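Elongation factor G (Thermus thermophilus, PDB 2DY1) binds GTP with magnesium and probably acts as a GTPase elongation factor in the translocation step of protein synthesis. Local coordinates at residues 135-147 against 158-170. Numbering follows the deposited sequence.
Sequences KLDKGGDYYALLE and PIDLPLYEGGKWV. With GTP (guanosine-5'-triphosphate), chain C.
L136 lays its CD2 methyl over one face of the W169 indole, a CH-pi contact 3.9 Å from the centroid of the five-membered ring, while CB of D137 lies in the indole plane at its edge. With CG of L136 anti to the backbone N (chi1 -174°), the same CD2 also reaches P162 CB and the hydroxyl of Y164. The Y142 ring has L161 CD2 at its edge, near the plane, and its CD2 packs 3.4 Å from P162 CD. Its hydroxyl donates to the carbonyl O of D160 at 3.0 Å (OH to O), approaching from above the carbonyl plane. An alanine in place of Y142 would probably open a gap beside P162 and L161 and deprive the D160 carbonyl of this donor. Y143 crosses L161 at about a right angle, its CE2 3.7 Å from L161 CD2, and a water in the plane of its ring links its hydroxyl to P162 O. Two further waters tie the Y164 hydroxyl to G140 O and Y142 N, so polar groups at this border are bridged by solvent. Farther along the helix, L146 CD1 meets P158 CG, and F204 of helix 198-213 touches both residues.

The indole thus backs the turn that reads the nucleotide: D137 takes GTP N1 on OD1 (2.7 Å) and GTP N2 on OD2 (2.9 Å), while K135 lays its aliphatic chain along the guanine. This is the guanine-specificity NKxD-type motif of P-loop GTPases, here with K135 and D137, leading into a helix that packs antiparallel to strand 160-165.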
ATOM      1  N   LYS A 135     -22.400   7.324 -11.557  1.00 13.90           N
ATOM      2  CA  LYS A 135     -22.325   7.425 -13.016  1.00 16.08           C
ATOM      3  C   LYS A 135     -23.406   6.734 -13.849  1.00 15.30           C
ATOM      4  O   LYS A 135     -23.189   6.447 -15.035  1.00 17.38           O
ATOM      5  CB  LYS A 135     -20.941   6.934 -13.479  1.00 16.50           C
ATOM      6  CG  LYS A 135     -19.785   7.721 -12.872  1.00 13.77           C
ATOM      7  CD  LYS A 135     -18.441   7.326 -13.524  1.00 16.28           C
ATOM      8  CE  LYS A 135     -17.305   8.264 -13.111  1.00 28.99           C
ATOM      9  NZ  LYS A 135     -16.032   8.025 -13.890  1.00 19.27           N
ATOM     10  N   LEU A 136     -24.568   6.454 -13.260  1.00 11.49           N
ATOM     11  CA  LEU A 136     -25.606   5.813 -14.061  1.00 12.05           C
ATOM     12  C   LEU A 136     -26.049   6.756 -15.197  1.00 14.33           C
ATOM     13  O   LEU A 136     -26.592   6.291 -16.208  1.00 17.95           O
ATOM     14  CB  LEU A 136     -26.805   5.422 -13.186  1.00 11.78           C
ATOM     15  CG  LEU A 136     -27.905   4.605 -13.883  1.00  9.66           C
ATOM     16  CD1 LEU A 136     -27.336   3.266 -14.332  1.00 12.26           C
ATOM     17  CD2 LEU A 136     -29.090   4.392 -12.942  1.00 10.98           C
ATOM     18  N   ASP A 137     -25.791   8.053 -15.059  1.00 15.65           N
ATOM     19  CA  ASP A 137     -26.191   9.017 -16.092  1.00 18.13           C
ATOM     20  C   ASP A 137     -25.429   8.790 -17.385  1.00 22.79           C
ATOM     21  O   ASP A 137     -25.826   9.293 -18.447  1.00 21.95           O
ATOM     22  CB  ASP A 137     -25.986  10.460 -15.620  1.00 18.33           C
ATOM     23  CG  ASP A 137     -24.546  10.748 -15.218  1.00 25.83           C
ATOM     24  OD1 ASP A 137     -24.024  10.025 -14.332  1.00 18.50           O
ATOM     25  OD2 ASP A 137     -23.947  11.700 -15.780  1.00 22.53           O
ATOM     26  N   LYS A 138     -24.340   8.033 -17.310  1.00 18.81           N
ATOM     27  CA  LYS A 138     -23.570   7.754 -18.506  1.00 26.51           C
ATOM     28  C   LYS A 138     -24.200   6.643 -19.366  1.00 30.37           C
ATOM     29  O   LYS A 138     -23.712   6.362 -20.459  1.00 33.31           O
ATOM     30  CB  LYS A 138     -22.113   7.466 -18.129  1.00 23.27           C
ATOM     31  CG  LYS A 138     -21.493   8.658 -17.395  1.00 28.35           C
ATOM     32  CD  LYS A 138     -20.007   8.501 -17.097  1.00 38.01           C
ATOM     33  CE  LYS A 138     -19.146   8.823 -18.310  1.00 43.16           C
ATOM     34  NZ  LYS A 138     -17.695   8.721 -17.973  1.00 45.52           N
ATOM     35  N   GLY A 139     -25.280   6.013 -18.880  1.00 26.63           N
ATOM     36  CA  GLY A 139     -25.990   5.016 -19.689  1.00 29.16           C
ATOM     37  C   GLY A 139     -26.077   3.514 -19.413  1.00 31.51           C
ATOM     38  O   GLY A 139     -26.671   2.772 -20.214  1.00 34.57           O
ATOM     39  N   GLY A 140     -25.529   3.065 -18.292  1.00 24.02           N
ATOM     40  CA  GLY A 140     -25.514   1.648 -17.955  1.00 20.85           C
ATOM     41  C   GLY A 140     -26.805   0.934 -17.593  1.00 15.36           C
ATOM     42  O   GLY A 140     -27.874   1.524 -17.561  1.00 20.91           O
ATOM     43  N   ASP A 141     -26.681  -0.363 -17.320  1.00 15.05           N
ATOM     44  CA  ASP A 141     -27.821  -1.213 -16.976  1.00 12.00           C
ATOM     45  C   ASP A 141     -27.761  -1.558 -15.487  1.00 14.53           C
ATOM     46  O   ASP A 141     -27.059  -2.487 -15.068  1.00 14.58           O
ATOM     47  CB  ASP A 141     -27.791  -2.502 -17.811  1.00 16.63           C
ATOM     48  CG  ASP A 141     -28.962  -3.426 -17.498  1.00 16.43           C
ATOM     49  OD1 ASP A 141     -29.747  -3.094 -16.590  1.00 16.10           O
ATOM     50  OD2 ASP A 141     -29.109  -4.482 -18.152  1.00 15.22           O
ATOM     51  N   TYR A 142     -28.526  -0.817 -14.704  1.00 13.86           N
ATOM     52  CA  TYR A 142     -28.534  -0.999 -13.261  1.00 14.99           C
ATOM     53  C   TYR A 142     -28.969  -2.387 -12.815  1.00 12.26           C
ATOM     54  O   TYR A 142     -28.426  -2.932 -11.862  1.00 14.52           O
ATOM     55  CB  TYR A 142     -29.451   0.036 -12.625  1.00 13.53           C
ATOM     56  CG  TYR A 142     -29.352   0.117 -11.126  1.00 11.67           C
ATOM     57  CD1 TYR A 142     -28.300   0.809 -10.523  1.00 15.82           C
ATOM     58  CD2 TYR A 142     -30.317  -0.463 -10.315  1.00 12.59           C
ATOM     59  CE1 TYR A 142     -28.221   0.927  -9.138  1.00 17.13           C
ATOM     60  CE2 TYR A 142     -30.237  -0.352  -8.915  1.00 12.72           C
ATOM     61  CZ  TYR A 142     -29.192   0.346  -8.351  1.00 16.04           C
ATOM     62  OH  TYR A 142     -29.140   0.499  -6.980  1.00 17.91           O
ATOM     63  N   TYR A 143     -29.944  -2.967 -13.502  1.00 12.40           N
ATOM     64  CA  TYR A 143     -30.428  -4.273 -13.110  1.00 13.19           C
ATOM     65  C   TYR A 143     -29.406  -5.370 -13.342  1.00 12.16           C
ATOM     66  O   TYR A 143     -29.271  -6.264 -12.511  1.00 13.69           O
ATOM     67  CB  TYR A 143     -31.756  -4.551 -13.811  1.00 13.81           C
ATOM     68  CG  TYR A 143     -32.798  -3.559 -13.352  1.00 13.64           C
ATOM     69  CD1 TYR A 143     -32.973  -2.334 -14.007  1.00 17.09           C
ATOM     70  CD2 TYR A 143     -33.525  -3.798 -12.192  1.00 14.03           C
ATOM     71  CE1 TYR A 143     -33.850  -1.365 -13.502  1.00 14.36           C
ATOM     72  CE2 TYR A 143     -34.400  -2.847 -11.677  1.00 13.74           C
ATOM     73  CZ  TYR A 143     -34.556  -1.634 -12.338  1.00 17.05           C
ATOM     74  OH  TYR A 143     -35.429  -0.705 -11.824  1.00 17.68           O
ATOM     75  N   ALA A 144     -28.665  -5.292 -14.446  1.00 12.57           N
ATOM     76  CA  ALA A 144     -27.629  -6.275 -14.715  1.00 14.37           C
ATOM     77  C   ALA A 144     -26.513  -6.063 -13.686  1.00 14.33           C
ATOM     78  O   ALA A 144     -25.881  -7.021 -13.247  1.00 14.91           O
ATOM     79  CB  ALA A 144     -27.088  -6.107 -16.138  1.00 14.08           C
ATOM     80  N   LEU A 145     -26.272  -4.806 -13.308  1.00 13.29           N
ATOM     81  CA  LEU A 145     -25.240  -4.507 -12.316  1.00 12.81           C
ATOM     82  C   LEU A 145     -25.614  -5.148 -10.987  1.00 12.85           C
ATOM     83  O   LEU A 145     -24.767  -5.751 -10.347  1.00 13.39           O
ATOM     84  CB  LEU A 145     -25.074  -2.994 -12.149  1.00 12.75           C
ATOM     85  CG  LEU A 145     -24.109  -2.594 -11.022  1.00 15.72           C
ATOM     86  CD1 LEU A 145     -22.707  -3.127 -11.290  1.00 16.47           C
ATOM     87  CD2 LEU A 145     -24.081  -1.081 -10.912  1.00 16.32           C
ATOM     88  N   LEU A 146     -26.878  -5.050 -10.578  1.00 12.00           N
ATOM     89  CA  LEU A 146     -27.280  -5.696  -9.322  1.00 13.66           C
ATOM     90  C   LEU A 146     -27.000  -7.205  -9.378  1.00 15.47           C
ATOM     91  O   LEU A 146     -26.538  -7.793  -8.397  1.00 15.99           O
ATOM     92  CB  LEU A 146     -28.762  -5.463  -9.033  1.00 13.31           C
ATOM     93  CG  LEU A 146     -29.197  -4.045  -8.666  1.00 13.38           C
ATOM     94  CD1 LEU A 146     -30.692  -4.041  -8.329  1.00 14.41           C
ATOM     95  CD2 LEU A 146     -28.386  -3.576  -7.453  1.00 13.91           C
ATOM     96  N   GLU A 147     -27.285  -7.844 -10.518  1.00 14.23           N
ATOM     97  CA  GLU A 147     -27.017  -9.279 -10.628  1.00 16.28           C
ATOM     98  C   GLU A 147     -25.517  -9.550 -10.524  1.00 16.59           C
ATOM     99  O   GLU A 147     -25.083 -10.514  -9.890  1.00 17.67           O
ATOM    100  CB  GLU A 147     -27.545  -9.833 -11.953  1.00 18.90           C
ATOM    101  CG  GLU A 147     -29.051  -9.732 -12.099  1.00 28.22           C
ATOM    102  CD  GLU A 147     -29.567 -10.477 -13.318  1.00 50.69           C
ATOM    103  OE1 GLU A 147     -30.736 -10.250 -13.704  1.00 60.59           O
ATOM    104  OE2 GLU A 147     -28.810 -11.299 -13.883  1.00 60.75           O
ATOM    105  N   PRO A 158     -30.719  -4.349  -2.381  1.00 14.75           N
ATOM    106  CA  PRO A 158     -31.074  -3.122  -3.109  1.00 13.63           C
ATOM    107  C   PRO A 158     -32.001  -2.206  -2.324  1.00 15.15           C
ATOM    108  O   PRO A 158     -33.102  -2.589  -1.961  1.00 23.18           O
ATOM    109  CB  PRO A 158     -31.750  -3.645  -4.382  1.00 16.69           C
ATOM    110  CG  PRO A 158     -31.170  -5.040  -4.538  1.00 21.40           C
ATOM    111  CD  PRO A 158     -31.136  -5.551  -3.116  1.00 17.31           C
ATOM    112  N   ILE A 159     -31.552  -0.991  -2.051  1.00 13.35           N
ATOM    113  CA  ILE A 159     -32.366  -0.015  -1.348  1.00 13.92           C
ATOM    114  C   ILE A 159     -33.055   0.854  -2.386  1.00 14.92           C
ATOM    115  O   ILE A 159     -34.222   1.222  -2.243  1.00 14.54           O
ATOM    116  CB  ILE A 159     -31.493   0.911  -0.449  1.00 14.65           C
ATOM    117  CG1 ILE A 159     -30.757   0.074   0.601  1.00 20.09           C
ATOM    118  CG2 ILE A 159     -32.343   2.015   0.169  1.00 17.59           C
ATOM    119  CD1 ILE A 159     -31.662  -0.798   1.446  1.00 20.13           C
ATOM    120  N   ASP A 160     -32.316   1.180  -3.444  1.00 12.07           N
ATOM    121  CA  ASP A 160     -32.832   2.059  -4.487  1.00 12.16           C
ATOM    122  C   ASP A 160     -32.848   1.383  -5.840  1.00 10.10           C
ATOM    123  O   ASP A 160     -32.017   0.511  -6.117  1.00 12.23           O
ATOM    124  CB  ASP A 160     -31.904   3.270  -4.693  1.00 13.92           C
ATOM    125  CG  ASP A 160     -31.747   4.119  -3.460  1.00 16.58           C
ATOM    126  OD1 ASP A 160     -32.786   4.470  -2.862  1.00 18.58           O
ATOM    127  OD2 ASP A 160     -30.583   4.458  -3.109  1.00 12.67           O
ATOM    128  N   LEU A 161     -33.789   1.837  -6.665  1.00 13.18           N
ATOM    129  CA  LEU A 161     -33.868   1.453  -8.074  1.00 11.70           C
ATOM    130  C   LEU A 161     -33.903   2.815  -8.791  1.00 11.19           C
ATOM    131  O   LEU A 161     -34.294   3.825  -8.224  1.00 12.29           O
ATOM    132  CB  LEU A 161     -35.126   0.649  -8.384  1.00 11.97           C
ATOM    133  CG  LEU A 161     -35.154  -0.738  -7.753  1.00 13.26           C
ATOM    134  CD1 LEU A 161     -36.484  -1.391  -8.132  1.00 15.81           C
ATOM    135  CD2 LEU A 161     -33.979  -1.597  -8.205  1.00 14.92           C
ATOM    136  N   PRO A 162     -33.483   2.856 -10.053  1.00  9.83           N
ATOM    137  CA  PRO A 162     -33.490   4.137 -10.759  1.00 12.23           C
ATOM    138  C   PRO A 162     -34.833   4.605 -11.280  1.00 12.26           C
ATOM    139  O   PRO A 162     -35.647   3.796 -11.759  1.00 13.05           O
ATOM    140  CB  PRO A 162     -32.498   3.913 -11.895  1.00 11.32           C
ATOM    141  CG  PRO A 162     -32.615   2.431 -12.172  1.00 17.78           C
ATOM    142  CD  PRO A 162     -32.837   1.786 -10.827  1.00 12.15           C
ATOM    143  N   LEU A 163     -35.075   5.908 -11.160  1.00 12.00           N
ATOM    144  CA  LEU A 163     -36.287   6.483 -11.732  1.00 11.73           C
ATOM    145  C   LEU A 163     -35.893   7.083 -13.071  1.00 13.04           C
ATOM    146  O   LEU A 163     -34.987   7.907 -13.150  1.00 13.22           O
ATOM    147  CB  LEU A 163     -36.874   7.576 -10.833  1.00 10.10           C
ATOM    148  CG  LEU A 163     -38.125   8.240 -11.402  1.00 12.33           C
ATOM    149  CD1 LEU A 163     -39.248   7.198 -11.423  1.00 14.02           C
ATOM    150  CD2 LEU A 163     -38.541   9.432 -10.533  1.00 14.63           C
ATOM    151  N   TYR A 164     -36.549   6.638 -14.141  1.00 13.93           N
ATOM    152  CA  TYR A 164     -36.271   7.159 -15.472  1.00 13.18           C
ATOM    153  C   TYR A 164     -37.463   7.913 -16.032  1.00 14.12           C
ATOM    154  O   TYR A 164     -38.613   7.628 -15.687  1.00 17.87           O
ATOM    155  CB  TYR A 164     -35.980   6.028 -16.458  1.00 15.53           C
ATOM    156  CG  TYR A 164     -34.656   5.335 -16.263  1.00 13.17           C
ATOM    157  CD1 TYR A 164     -33.482   5.878 -16.789  1.00 18.00           C
ATOM    158  CD2 TYR A 164     -34.575   4.139 -15.561  1.00 18.60           C
ATOM    159  CE1 TYR A 164     -32.251   5.230 -16.616  1.00 23.46           C
ATOM    160  CE2 TYR A 164     -33.363   3.490 -15.394  1.00 18.38           C
ATOM    161  CZ  TYR A 164     -32.208   4.030 -15.918  1.00 18.21           C
ATOM    162  OH  TYR A 164     -31.003   3.359 -15.770  1.00 20.11           O
ATOM    163  N   GLU A 165     -37.172   8.869 -16.904  1.00 18.15           N
ATOM    164  CA  GLU A 165     -38.209   9.620 -17.609  1.00 19.11           C
ATOM    165  C   GLU A 165     -37.712   9.647 -19.045  1.00 23.21           C
ATOM    166  O   GLU A 165     -36.672  10.227 -19.350  1.00 22.42           O
ATOM    167  CB  GLU A 165     -38.366  11.038 -17.040  1.00 19.71           C
ATOM    168  CG  GLU A 165     -39.104  11.061 -15.717  1.00 18.34           C
ATOM    169  CD  GLU A 165     -39.169  12.444 -15.091  1.00 17.75           C
ATOM    170  OE1 GLU A 165     -38.602  13.383 -15.688  1.00 21.07           O
ATOM    171  OE2 GLU A 165     -39.776  12.573 -14.003  1.00 23.51           O
ATOM    172  N   GLY A 166     -38.437   8.959 -19.921  1.00 28.64           N
ATOM    173  CA  GLY A 166     -38.048   8.917 -21.318  1.00 34.55           C
ATOM    174  C   GLY A 166     -36.598   8.524 -21.540  1.00 35.83           C
ATOM    175  O   GLY A 166     -35.898   9.140 -22.348  1.00 35.66           O
ATOM    176  N   GLY A 167     -36.140   7.505 -20.821  1.00 32.14           N
ATOM    177  CA  GLY A 167     -34.767   7.050 -20.982  1.00 32.36           C
ATOM    178  C   GLY A 167     -33.703   7.811 -20.206  1.00 31.50           C
ATOM    179  O   GLY A 167     -32.550   7.388 -20.171  1.00 33.92           O
ATOM    180  N   LYS A 168     -34.082   8.920 -19.576  1.00 22.49           N
ATOM    181  CA  LYS A 168     -33.137   9.721 -18.815  1.00 23.41           C
ATOM    182  C   LYS A 168     -33.243   9.420 -17.321  1.00 15.17           C
ATOM    183  O   LYS A 168     -34.347   9.405 -16.767  1.00 13.64           O
ATOM    184  CB  LYS A 168     -33.423  11.200 -19.054  1.00 23.29           C
ATOM    185  CG  LYS A 168     -32.549  12.157 -18.255  1.00 25.24           C
ATOM    186  CD  LYS A 168     -32.974  13.587 -18.509  1.00 35.52           C
ATOM    187  CE  LYS A 168     -32.134  14.583 -17.734  1.00 42.81           C
ATOM    188  NZ  LYS A 168     -32.692  15.960 -17.872  1.00 48.82           N
ATOM    189  N   TRP A 169     -32.105   9.182 -16.676  1.00 17.68           N
ATOM    190  CA  TRP A 169     -32.102   8.908 -15.229  1.00 13.53           C
ATOM    191  C   TRP A 169     -32.332  10.234 -14.514  1.00 15.32           C
ATOM    192  O   TRP A 169     -31.543  11.169 -14.667  1.00 15.01           O
ATOM    193  CB  TRP A 169     -30.760   8.325 -14.812  1.00 14.11           C
ATOM    194  CG  TRP A 169     -30.631   8.152 -13.328  1.00 11.14           C
ATOM    195  CD1 TRP A 169     -31.558   7.593 -12.480  1.00 15.36           C
ATOM    196  CD2 TRP A 169     -29.502   8.492 -12.525  1.00 14.42           C
ATOM    197  NE1 TRP A 169     -31.065   7.562 -11.197  1.00 14.35           N
ATOM    198  CE2 TRP A 169     -29.806   8.108 -11.195  1.00 12.30           C
ATOM    199  CE3 TRP A 169     -28.260   9.087 -12.798  1.00 15.28           C
ATOM    200  CZ2 TRP A 169     -28.913   8.292 -10.140  1.00 14.18           C
ATOM    201  CZ3 TRP A 169     -27.370   9.277 -11.740  1.00 16.05           C
ATOM    202  CH2 TRP A 169     -27.706   8.877 -10.428  1.00 13.59           C
ATOM    203  N   VAL A 170     -33.404  10.311 -13.734  1.00 12.01           N
ATOM    204  CA  VAL A 170     -33.768  11.539 -13.028  1.00 10.44           C
ATOM    205  C   VAL A 170     -33.965  11.388 -11.536  1.00 12.29           C
ATOM    206  O   VAL A 170     -34.162  12.383 -10.843  1.00 14.59           O
ATOM    207  CB  VAL A 170     -35.087  12.154 -13.580  1.00 12.76           C
ATOM    208  CG1 VAL A 170     -34.932  12.458 -15.062  1.00 19.51           C
ATOM    209  CG2 VAL A 170     -36.273  11.189 -13.351  1.00 13.91           C
TER
HETATM  210  PG  GTP C 700      -9.977   8.681  -7.498  1.00 10.86           P
HETATM  211  O1G GTP C 700      -8.856   8.995  -8.605  1.00 13.18           O
HETATM  212  O2G GTP C 700      -9.772   9.665  -6.247  1.00 10.80           O
HETATM  213  O3G GTP C 700     -10.010   7.258  -7.093  1.00 14.90           O
HETATM  214  O3B GTP C 700     -11.329   9.128  -8.254  1.00  9.77           O
HETATM  215  PB  GTP C 700     -12.738   9.393  -7.533  1.00 11.27           P
HETATM  216  O1B GTP C 700     -13.370   8.087  -7.231  1.00 11.91           O
HETATM  217  O2B GTP C 700     -12.553  10.344  -6.411  1.00  8.00           O
HETATM  218  O3A GTP C 700     -13.597  10.022  -8.732  1.00 13.85           O
HETATM  219  PA  GTP C 700     -13.758  11.596  -8.996  1.00 14.91           P
HETATM  220  O1A GTP C 700     -14.731  12.149  -8.027  1.00 14.79           O
HETATM  221  O2A GTP C 700     -12.411  12.207  -9.078  1.00 15.16           O
HETATM  222  O5' GTP C 700     -14.450  11.638 -10.446  1.00 13.65           O
HETATM  223  C5' GTP C 700     -13.658  11.321 -11.591  1.00 14.65           C
HETATM  224  C4' GTP C 700     -14.377  11.774 -12.860  1.00 19.65           C
HETATM  225  O4' GTP C 700     -15.693  11.199 -12.813  1.00 15.10           O
HETATM  226  C3' GTP C 700     -14.565  13.293 -12.839  1.00 20.18           C
HETATM  227  O3' GTP C 700     -14.563  13.783 -14.182  1.00 24.77           O
HETATM  228  C2' GTP C 700     -15.953  13.449 -12.220  1.00 19.94           C
HETATM  229  O2' GTP C 700     -16.553  14.657 -12.701  1.00 21.94           O
HETATM  230  C1' GTP C 700     -16.649  12.266 -12.891  1.00 11.76           C
HETATM  231  N9  GTP C 700     -17.891  11.856 -12.197  1.00 14.53           N
HETATM  232  C8  GTP C 700     -18.004  11.552 -10.906  1.00 13.98           C
HETATM  233  N7  GTP C 700     -19.230  11.095 -10.659  1.00 14.05           N
HETATM  234  C5  GTP C 700     -19.910  11.113 -11.802  1.00 13.10           C
HETATM  235  C6  GTP C 700     -21.209  10.760 -12.152  1.00 18.90           C
HETATM  236  O6  GTP C 700     -21.992  10.277 -11.335  1.00 16.27           O
HETATM  237  N1  GTP C 700     -21.613  10.930 -13.483  1.00 16.72           N
HETATM  238  C2  GTP C 700     -20.713  11.441 -14.427  1.00 20.68           C
HETATM  239  N2  GTP C 700     -21.091  11.602 -15.692  1.00 19.77           N
HETATM  240  N3  GTP C 700     -19.466  11.765 -14.052  1.00 17.96           N
HETATM  241  C4  GTP C 700     -19.060  11.611 -12.784  1.00 16.38           C
HETATM  242  O   HOH W   1     -29.327   4.007 -17.657  1.00 28.83           O
HETATM  243  O   HOH W   2     -30.874   0.566 -15.655  1.00 17.92           O
HETATM  244  O   HOH W   3     -35.914   1.553 -13.248  1.00 19.75           O